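Local coordinates for transcription initiation factor tfiid subunit 72/90-100 KDA (Encephalitozoon cuniculi, PDB 2J4B), which probably acts as the TAF5 subunit of TFIID and SAGA in RNA polymerase II transcription, this chain being its N-terminal NTD2 domain, at residues A[22-25]-A[26-29]; A[57-60]-A[61-64]; A[91-95]-A[96-100]; A[106-109]-A[110-114]. All coordinates share one frame; numbering follows the deposited sequence.

Contact 1: residues A[22-25]-A[26-29]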
# COMPACT_ATOMS: atom_id res chain seq x y z
N SER A 22 -12.31 -1.63 12.06
CA SER A 22 -13.42 -0.77 11.66
C SER A 22 -14.69 -1.59 11.43
O SER A 22 -14.64 -2.83 11.35
CB SER A 22 -13.08 0.03 10.40
OG SER A 22 -12.86 -0.81 9.28
N LEU A 23 -15.82 -0.89 11.34
CA LEU A 23 -17.10 -1.52 10.97
C LEU A 23 -17.06 -2.14 9.57
O LEU A 23 -16.49 -1.57 8.65
CB LEU A 23 -18.24 -0.50 11.03
CG LEU A 23 -18.97 -0.35 12.37
CD1 LEU A 23 -20.01 0.75 12.26
CD2 LEU A 23 -19.60 -1.67 12.79
N ASP A 24 -17.70 -3.29 9.43
CA ASP A 24 -17.66 -4.05 8.18
C ASP A 24 -18.13 -3.20 6.99
O ASP A 24 -17.70 -3.42 5.84
CB ASP A 24 -18.51 -5.32 8.32
CG ASP A 24 -17.97 -6.27 9.40
OD1 ASP A 24 -16.81 -6.76 9.29
OD2 ASP A 24 -18.72 -6.55 10.36
N LEU A 25 -18.99 -2.22 7.27
CA LEU A 25 -19.50 -1.29 6.27
C LEU A 25 -18.40 -0.49 5.59
O LEU A 25 -18.55 -0.07 4.45
CB LEU A 25 -20.47 -0.30 6.94
CG LEU A 25 -21.14 0.74 6.03
CD1 LEU A 25 -22.00 0.07 4.94
CD2 LEU A 25 -21.98 1.71 6.87
N PHE A 26 -17.31 -0.25 6.31
CA PHE A 26 -16.20 0.53 5.77
C PHE A 26 -15.02 -0.35 5.36
O PHE A 26 -14.21 0.05 4.51
CB PHE A 26 -15.72 1.54 6.80
CG PHE A 26 -16.81 2.43 7.34
CD1 PHE A 26 -17.65 3.12 6.49
CD2 PHE A 26 -16.98 2.58 8.71
CE1 PHE A 26 -18.64 3.92 6.99
CE2 PHE A 26 -17.96 3.38 9.22
CZ PHE A 26 -18.79 4.05 8.37
N LYS A 27 -14.91 -1.53 5.96
CA LYS A 27 -13.77 -2.42 5.69
C LYS A 27 -13.58 -2.71 4.20
O LYS A 27 -12.46 -2.86 3.72
CB LYS A 27 -13.94 -3.73 6.45
CG LYS A 27 -12.65 -4.45 6.73
CD LYS A 27 -12.91 -5.76 7.43
CE LYS A 27 -13.40 -5.55 8.83
NZ LYS A 27 -14.20 -6.73 9.29
N ASN A 28 -14.70 -2.80 3.49
CA ASN A 28 -14.77 -3.04 2.06
C ASN A 28 -14.02 -1.98 1.27
O ASN A 28 -13.27 -2.28 0.34
CB ASN A 28 -16.25 -2.95 1.67
CG ASN A 28 -16.63 -3.88 0.54
OD1 ASN A 28 -17.58 -3.59 -0.19
ND2 ASN A 28 -15.95 -5.01 0.42
N ASP A 29 -14.23 -0.72 1.64
CA ASP A 29 -13.60 0.39 0.96
C ASP A 29 -12.18 0.64 1.45
O ASP A 29 -11.43 1.32 0.78
CB ASP A 29 -14.40 1.67 1.18
CG ASP A 29 -15.63 1.74 0.35
OD1 ASP A 29 -15.79 0.87 -0.56
OD2 ASP A 29 -16.44 2.65 0.62
O HOH W 1 -17.61 2.62 3.01
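Over one face of the Phe26 ring lies Leu25, which brings its CB over the ring and sets its CD2 branch 4.0 Å from Phe26 CE1. Leu23 comes in obliquely, with its CB 4.1 Å from Phe26 CD2. At the ring edge, in its plane, sits a water that donates to Leu25 O and, at 2.7 Å, to Asp29 OD2, so it ties the start of the helix to its next turn. The carboxylate of Asp24 is a second flat group. Its OD1 is met nearly along the C-O axis by Lys27 NZ, 2.6 Å away, in a salt bridge at i to i+3. The two side chains run side by side in the same direction. The lysine starts with CG anti to its own N (chi1 -156°) and then bends at chi3, which brings the ammonium back alongside the aspartate. On the backbone, Leu23 O takes two N-H groups. Phe26 N reaches it at 2.8 Å from above the carbonyl plane, whereas Lys27 N comes in at 3.1 Å within that plane. Ser22 OG touches the start of Lys27, with its own hydrogen bond going to Ile19 O. Beyond the segments, Phe26 packs on Tyr105 of helix 104-116, and Asp29 OD2 also accepts from Gly103 N. Leu23, still outside the helix, thus offers its carbonyl to the first turn, and the salt bridge spans the same opening turn of helix 24-30, just after helix 8-21, at the surface of the TAF5 NTD2 domain.

Contact 2: residues A[57-60]-A[61-64]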
# COMPACT_ATOMS: atom_id res chain seq x y z
N PHE A 57 9.46 -8.38 4.70
CA PHE A 57 8.20 -7.65 4.76
C PHE A 57 7.19 -8.22 3.77
O PHE A 57 6.04 -8.46 4.09
CB PHE A 57 8.44 -6.16 4.46
CG PHE A 57 7.17 -5.38 4.24
CD1 PHE A 57 6.44 -4.89 5.31
CD2 PHE A 57 6.69 -5.15 2.96
CE1 PHE A 57 5.27 -4.17 5.11
CE2 PHE A 57 5.52 -4.45 2.75
CZ PHE A 57 4.80 -3.95 3.83
N PHE A 58 7.66 -8.42 2.54
CA PHE A 58 6.88 -9.01 1.48
C PHE A 58 6.31 -10.36 1.92
O PHE A 58 5.10 -10.58 1.90
CB PHE A 58 7.77 -9.17 0.25
CG PHE A 58 7.03 -9.55 -0.99
CD1 PHE A 58 6.48 -8.58 -1.81
CD2 PHE A 58 6.89 -10.87 -1.35
CE1 PHE A 58 5.80 -8.93 -2.96
CE2 PHE A 58 6.21 -11.22 -2.49
CZ PHE A 58 5.66 -10.25 -3.29
N GLU A 59 7.18 -11.27 2.32
CA GLU A 59 6.77 -12.61 2.71
C GLU A 59 5.78 -12.60 3.87
O GLU A 59 4.90 -13.45 3.93
CB GLU A 59 8.00 -13.44 3.09
CG GLU A 59 8.94 -13.76 1.94
CD GLU A 59 8.25 -14.45 0.78
OE1 GLU A 59 7.45 -15.38 1.02
OE2 GLU A 59 8.51 -14.06 -0.38
N LYS A 60 5.94 -11.66 4.79
CA LYS A 60 5.13 -11.63 6.00
C LYS A 60 3.69 -11.26 5.69
O LYS A 60 2.77 -11.95 6.12
CB LYS A 60 5.71 -10.66 7.02
CG LYS A 60 4.92 -10.57 8.31
CD LYS A 60 5.59 -9.68 9.35
CE LYS A 60 6.76 -10.36 10.01
NZ LYS A 60 8.00 -10.30 9.17
N TYR A 61 3.49 -10.20 4.91
CA TYR A 61 2.15 -9.68 4.65
C TYR A 61 1.60 -9.98 3.25
O TYR A 61 0.55 -9.46 2.90
CB TYR A 61 2.12 -8.16 4.89
CG TYR A 61 2.67 -7.75 6.23
CD1 TYR A 61 1.93 -7.94 7.39
CD2 TYR A 61 3.92 -7.16 6.34
CE1 TYR A 61 2.43 -7.57 8.63
CE2 TYR A 61 4.43 -6.79 7.56
CZ TYR A 61 3.69 -6.99 8.70
OH TYR A 61 4.23 -6.62 9.92
N ARG A 62 2.27 -10.82 2.47
CA ARG A 62 1.78 -11.16 1.13
C ARG A 62 0.46 -11.94 1.11
O ARG A 62 -0.24 -11.93 0.10
CB ARG A 62 2.83 -11.94 0.33
CG ARG A 62 3.07 -13.36 0.81
CD ARG A 62 4.22 -13.99 0.06
NE ARG A 62 3.87 -14.37 -1.31
CZ ARG A 62 4.73 -14.85 -2.19
NH1 ARG A 62 5.99 -15.01 -1.85
NH2 ARG A 62 4.33 -15.18 -3.42
N GLY A 63 0.14 -12.62 2.21
CA GLY A 63 -1.09 -13.40 2.31
C GLY A 63 -2.25 -12.59 2.87
O GLY A 63 -3.33 -13.12 3.13
N ASP A 64 -2.03 -11.29 3.06
CA ASP A 64 -3.08 -10.40 3.54
C ASP A 64 -3.91 -9.88 2.37
O ASP A 64 -4.93 -9.21 2.56
CB ASP A 64 -2.47 -9.24 4.30
CG ASP A 64 -1.77 -9.67 5.57
OD1 ASP A 64 -1.66 -10.89 5.82
OD2 ASP A 64 -1.31 -8.79 6.32
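At the C-terminal end of helix 51-61 in the NTD2 domain, Tyr61, the last helical residue, and Arg62, just beyond it, pack on the turn before them; the loop to helix 69-75 follows. Tyr61, the most deeply engaged, sends its N-H to Phe57 O at 3.2 Å in a nearly straight i to i+4 bond. The side chains of Tyr61 and Phe57 cross at about a right angle, and their rings are inclined, with centroids 5.2 Å apart and planes at 56°; Tyr61 CD2 meets Phe57 CE1 at 3.5 Å. The chain of Lys60 runs alongside the same ring. Leaving anti to its own N (chi1 180°), it lays CG over the centre of one face, 3.7 Å from the centroid, in a CH-pi contact, and CD continues toward the phenol CZ and OH. Phe57 and Tyr61 both pack against Tyr12 and Phe38, joining this helix end to helices 8-21 and 34-47. Arg62, partly exposed, turns the other way, toward Phe58, Glu59 and Ile72 of helix 69-75. Its backbone N bonds weakly to Phe58 O, and its side chain extends beside Glu59, pointing the same way. The edge of the Phe58 ring is turned to the guanidinium, with CE2 over one guanidinium face and the two planes 68° apart. The salt bridge closes on a single nitrogen: Arg62 NH1 stands 3.1 Å from Glu59 OE2 and 3.2 Å from Glu59 OE1, both weak hydrogen bonds.

Contact 3: residues A[91-95]-A[96-100]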
# COMPACT_ATOMS: atom_id res chain seq x y z
N TYR A 91 7.78 -1.45 -13.02
CA TYR A 91 8.09 -0.06 -13.33
C TYR A 91 6.83 0.75 -13.42
O TYR A 91 6.73 1.83 -12.85
CB TYR A 91 8.85 0.04 -14.66
CG TYR A 91 9.36 1.42 -15.00
CD1 TYR A 91 10.54 1.90 -14.45
CD2 TYR A 91 8.67 2.23 -15.89
CE1 TYR A 91 11.00 3.17 -14.77
CE2 TYR A 91 9.14 3.50 -16.23
CZ TYR A 91 10.30 3.96 -15.66
OH TYR A 91 10.74 5.22 -16.00
N THR A 92 5.86 0.23 -14.16
CA THR A 92 4.57 0.90 -14.32
C THR A 92 3.91 1.12 -12.98
O THR A 92 3.37 2.19 -12.71
CB THR A 92 3.64 0.11 -15.22
OG1 THR A 92 4.13 0.16 -16.56
CG2 THR A 92 2.24 0.70 -15.18
N PHE A 93 3.98 0.12 -12.11
CA PHE A 93 3.37 0.24 -10.81
C PHE A 93 4.04 1.34 -9.98
O PHE A 93 3.38 2.08 -9.25
CB PHE A 93 3.40 -1.10 -10.07
CG PHE A 93 2.52 -1.11 -8.86
CD1 PHE A 93 2.88 -0.42 -7.72
CD2 PHE A 93 1.30 -1.77 -8.88
CE1 PHE A 93 2.06 -0.40 -6.63
CE2 PHE A 93 0.47 -1.75 -7.78
CZ PHE A 93 0.86 -1.07 -6.65
N LYS A 94 5.36 1.45 -10.09
CA LYS A 94 6.10 2.40 -9.29
C LYS A 94 5.89 3.84 -9.75
O LYS A 94 5.93 4.77 -8.94
CB LYS A 94 7.61 2.08 -9.34
CG LYS A 94 8.41 2.88 -8.32
CD LYS A 94 9.87 2.54 -8.32
CE LYS A 94 10.75 3.70 -8.81
NZ LYS A 94 11.01 3.64 -10.29
N ASN A 95 5.66 4.02 -11.04
CA ASN A 95 5.65 5.36 -11.64
C ASN A 95 4.27 5.86 -12.06
O ASN A 95 4.15 6.99 -12.53
CB ASN A 95 6.57 5.35 -12.85
CG ASN A 95 8.01 5.12 -12.47
OD1 ASN A 95 8.51 5.72 -11.52
ND2 ASN A 95 8.68 4.23 -13.20
N SER A 96 3.24 5.02 -11.89
CA SER A 96 1.87 5.39 -12.29
C SER A 96 0.91 5.36 -11.12
O SER A 96 1.23 4.84 -10.05
CB SER A 96 1.36 4.45 -13.36
OG SER A 96 2.03 4.70 -14.58
N LYS A 97 -0.28 5.88 -11.35
CA LYS A 97 -1.26 5.98 -10.29
C LYS A 97 -2.15 4.76 -10.17
O LYS A 97 -2.69 4.27 -11.15
CB LYS A 97 -2.08 7.26 -10.43
CG LYS A 97 -1.40 8.42 -9.75
CD LYS A 97 -2.09 9.72 -9.95
CE LYS A 97 -1.19 10.87 -9.49
NZ LYS A 97 -0.67 10.60 -8.11
N TYR A 98 -2.26 4.26 -8.94
CA TYR A 98 -3.16 3.15 -8.62
C TYR A 98 -4.49 3.74 -8.16
O TYR A 98 -4.54 4.60 -7.28
CB TYR A 98 -2.54 2.23 -7.56
CG TYR A 98 -3.28 0.93 -7.36
CD1 TYR A 98 -4.41 0.87 -6.56
CD2 TYR A 98 -2.83 -0.25 -7.94
CE1 TYR A 98 -5.09 -0.30 -6.37
CE2 TYR A 98 -3.51 -1.44 -7.74
CZ TYR A 98 -4.63 -1.45 -6.95
OH TYR A 98 -5.31 -2.62 -6.72
N HIS A 99 -5.56 3.26 -8.79
CA HIS A 99 -6.90 3.77 -8.62
C HIS A 99 -7.69 2.97 -7.59
O HIS A 99 -7.69 1.73 -7.62
CB HIS A 99 -7.63 3.70 -9.94
CG HIS A 99 -7.18 4.73 -10.94
ND1 HIS A 99 -5.99 4.62 -11.62
CD2 HIS A 99 -7.78 5.86 -11.39
CE1 HIS A 99 -5.85 5.66 -12.43
NE2 HIS A 99 -6.93 6.42 -12.31
N LEU A 100 -8.35 3.68 -6.67
CA LEU A 100 -9.23 3.09 -5.66
C LEU A 100 -10.54 3.88 -5.67
O LEU A 100 -10.58 5.03 -6.11
CB LEU A 100 -8.59 3.15 -4.28
CG LEU A 100 -7.24 2.43 -4.04
CD1 LEU A 100 -6.51 3.01 -2.87
CD2 LEU A 100 -7.40 0.92 -3.85
O HOH W 2 0.69 2.39 -9.54
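Phe93 and Tyr98 form the aromatic part of the contact. The ring of Phe93 meets that of Tyr98 obliquely, centroids 5.7 Å apart and planes at 47°, and the touch is made by Phe93 CE2 against Tyr98 CD2 at 3.6 Å. Both side chains start with CG anti to the backbone N (chi1 -167° and -169°), which brings the two rings together across the turn. Phe93 also meets His40, while Tyr98 packs on Tyr35 and Pro36, so the pair faces helix 34-47. By hydrogen bonding the link is slight: Ser96 N gives a weak bond to Thr92 O at 2.9 Å. Ser96 is the first residue to leave helical geometry, and the chain passes here from helix 88-95 into strand 98-103, which pairs in parallel with strand 130-135. Tyr98 and Leu100 carry backbone bonds to that partner strand. Solvent supplies the remaining bridge: a water lies 2.7 Å from Phe93 O and 2.6 Å from Ser96 O, within bonding geometry of both, although further acceptors compete for its protons. The same water sits 3.9 Å above the centre of the Phe93 ring. Van der Waals contact is also made by Thr92 CG2, 4.1 Å from Ser96 OG.

Contact 4: residues A[106-109]-A[110-114]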
# COMPACT_ATOMS: atom_id res chain seq x y z
N ALA A 106 -15.85 6.36 4.81
CA ALA A 106 -14.60 5.59 4.89
C ALA A 106 -13.39 6.46 4.61
O ALA A 106 -12.38 6.42 5.35
CB ALA A 106 -14.64 4.42 3.91
N PHE A 107 -13.48 7.25 3.54
CA PHE A 107 -12.45 8.22 3.23
C PHE A 107 -12.17 9.12 4.44
O PHE A 107 -11.04 9.24 4.89
CB PHE A 107 -12.86 9.07 2.02
CG PHE A 107 -11.80 10.04 1.57
CD1 PHE A 107 -10.61 9.60 1.01
CD2 PHE A 107 -12.01 11.41 1.68
CE1 PHE A 107 -9.65 10.50 0.57
CE2 PHE A 107 -11.07 12.31 1.25
CZ PHE A 107 -9.88 11.87 0.70
N ASP A 108 -13.21 9.76 4.96
CA ASP A 108 -13.03 10.70 6.06
C ASP A 108 -12.41 10.02 7.30
O ASP A 108 -11.43 10.50 7.87
CB ASP A 108 -14.33 11.41 6.38
CG ASP A 108 -14.10 12.72 7.10
OD1 ASP A 108 -13.51 12.70 8.20
OD2 ASP A 108 -14.50 13.78 6.58
N LEU A 109 -12.97 8.88 7.70
CA LEU A 109 -12.36 8.12 8.78
C LEU A 109 -10.88 7.85 8.49
O LEU A 109 -10.03 8.00 9.38
CB LEU A 109 -13.13 6.81 9.02
CG LEU A 109 -14.48 7.06 9.71
CD1 LEU A 109 -15.41 5.85 9.57
CD2 LEU A 109 -14.30 7.45 11.19
N LEU A 110 -10.58 7.46 7.24
CA LEU A 110 -9.21 7.07 6.85
C LEU A 110 -8.20 8.20 6.98
O LEU A 110 -7.09 7.97 7.42
CB LEU A 110 -9.18 6.54 5.40
CG LEU A 110 -7.80 6.27 4.78
CD1 LEU A 110 -7.08 5.07 5.46
CD2 LEU A 110 -7.91 6.06 3.30
N ILE A 111 -8.58 9.41 6.59
CA ILE A 111 -7.64 10.54 6.59
C ILE A 111 -7.50 11.11 7.99
O ILE A 111 -6.41 11.53 8.39
CB ILE A 111 -8.06 11.68 5.61
CG1 ILE A 111 -8.35 11.14 4.21
CG2 ILE A 111 -6.94 12.71 5.53
CD1 ILE A 111 -7.14 10.65 3.50
N ASN A 112 -8.60 11.13 8.73
CA ASN A 112 -8.58 11.47 10.15
C ASN A 112 -7.59 10.57 10.87
O ASN A 112 -6.75 11.02 11.64
CB ASN A 112 -9.98 11.32 10.78
CG ASN A 112 -10.97 12.37 10.29
OD1 ASN A 112 -10.61 13.37 9.70
ND2 ASN A 112 -12.25 12.12 10.54
N PHE A 113 -7.67 9.27 10.61
CA PHE A 113 -6.76 8.32 11.26
C PHE A 113 -5.28 8.58 10.92
O PHE A 113 -4.42 8.60 11.80
CB PHE A 113 -7.12 6.88 10.88
CG PHE A 113 -6.18 5.88 11.44
CD1 PHE A 113 -6.18 5.60 12.79
CD2 PHE A 113 -5.26 5.26 10.63
CE1 PHE A 113 -5.29 4.71 13.32
CE2 PHE A 113 -4.36 4.37 11.17
CZ PHE A 113 -4.38 4.09 12.49
N LEU A 114 -4.99 8.77 9.63
CA LEU A 114 -3.60 9.04 9.21
C LEU A 114 -3.06 10.38 9.72
O LEU A 114 -1.91 10.48 10.12
CB LEU A 114 -3.49 8.99 7.69
CG LEU A 114 -3.94 7.69 7.02
CD1 LEU A 114 -4.14 7.93 5.51
CD2 LEU A 114 -2.93 6.57 7.28
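Two side-chain pairs, Phe107 with Ile111 and Asp108 with Asn112, span one turn of helix 104-116, the helix that follows strand 98-103. Each joins residues four apart. The apolar pair is a CH-pi contact: Ile111 lays CG1 over one face of the Phe107 ring, 4.0 Å from its centroid and 14° off the normal, somewhat toward the rim, while CD1 reaches Phe107 CE1 at 3.9 Å. With CG1 beside its backbone N and anti to the carbonyl carbon (chi1 -51°), Ile111 holds this branch on the side of the preceding turn, over the aromatic face. In the polar pair Asn112 ND2 donates to Asp108 OD1 at 2.7 Å. This bond is weak because it is strongly bent, and the amide and carboxylate planes stand 73° apart. Beneath them runs the regular ladder. Leu110 N to Ala106 O, Ile111 N to Phe107 O, Asn112 N to Asp108 O and Phe113 N to Leu109 O all bond at 2.8 to 3.0 Å. Asp108 O also takes a weaker bond from Ile111 N, at 3.3 Å. Around the helix, Phe113 stacks on Trp18, and Leu110 packs on Leu15, both of helix 8-21; Leu110 also reaches Leu30 of helix 24-30. Ile111 and Leu114 turn to helix 120-129, which leads into strand 130-135, the parallel partner of 98-103.

How the contacts relate
From the N terminus the contacts follow one another in series; each is local, so none spans a long loop, and none nests within or crosses another. Contact 1 begins helix 24-30, contact 2 ends helix 51-61, contact 3 turns helix 88-95 into strand 98-103, and contact 4 lies within helix 104-116, which follows that strand. Contacts 1 and 4 alone touch: Phe26 CE2 lies 3.6 Å from Leu109 CD1, and Asp29 packs on Ala106, joining helix 24-30 to helix 104-116. Contact 2 sits on the opposite side of the chain's centre from contact 4, their centres about 24 Å apart. Contact 3 touches none of the others; its nearest atoms are about 6 Å from contact 1.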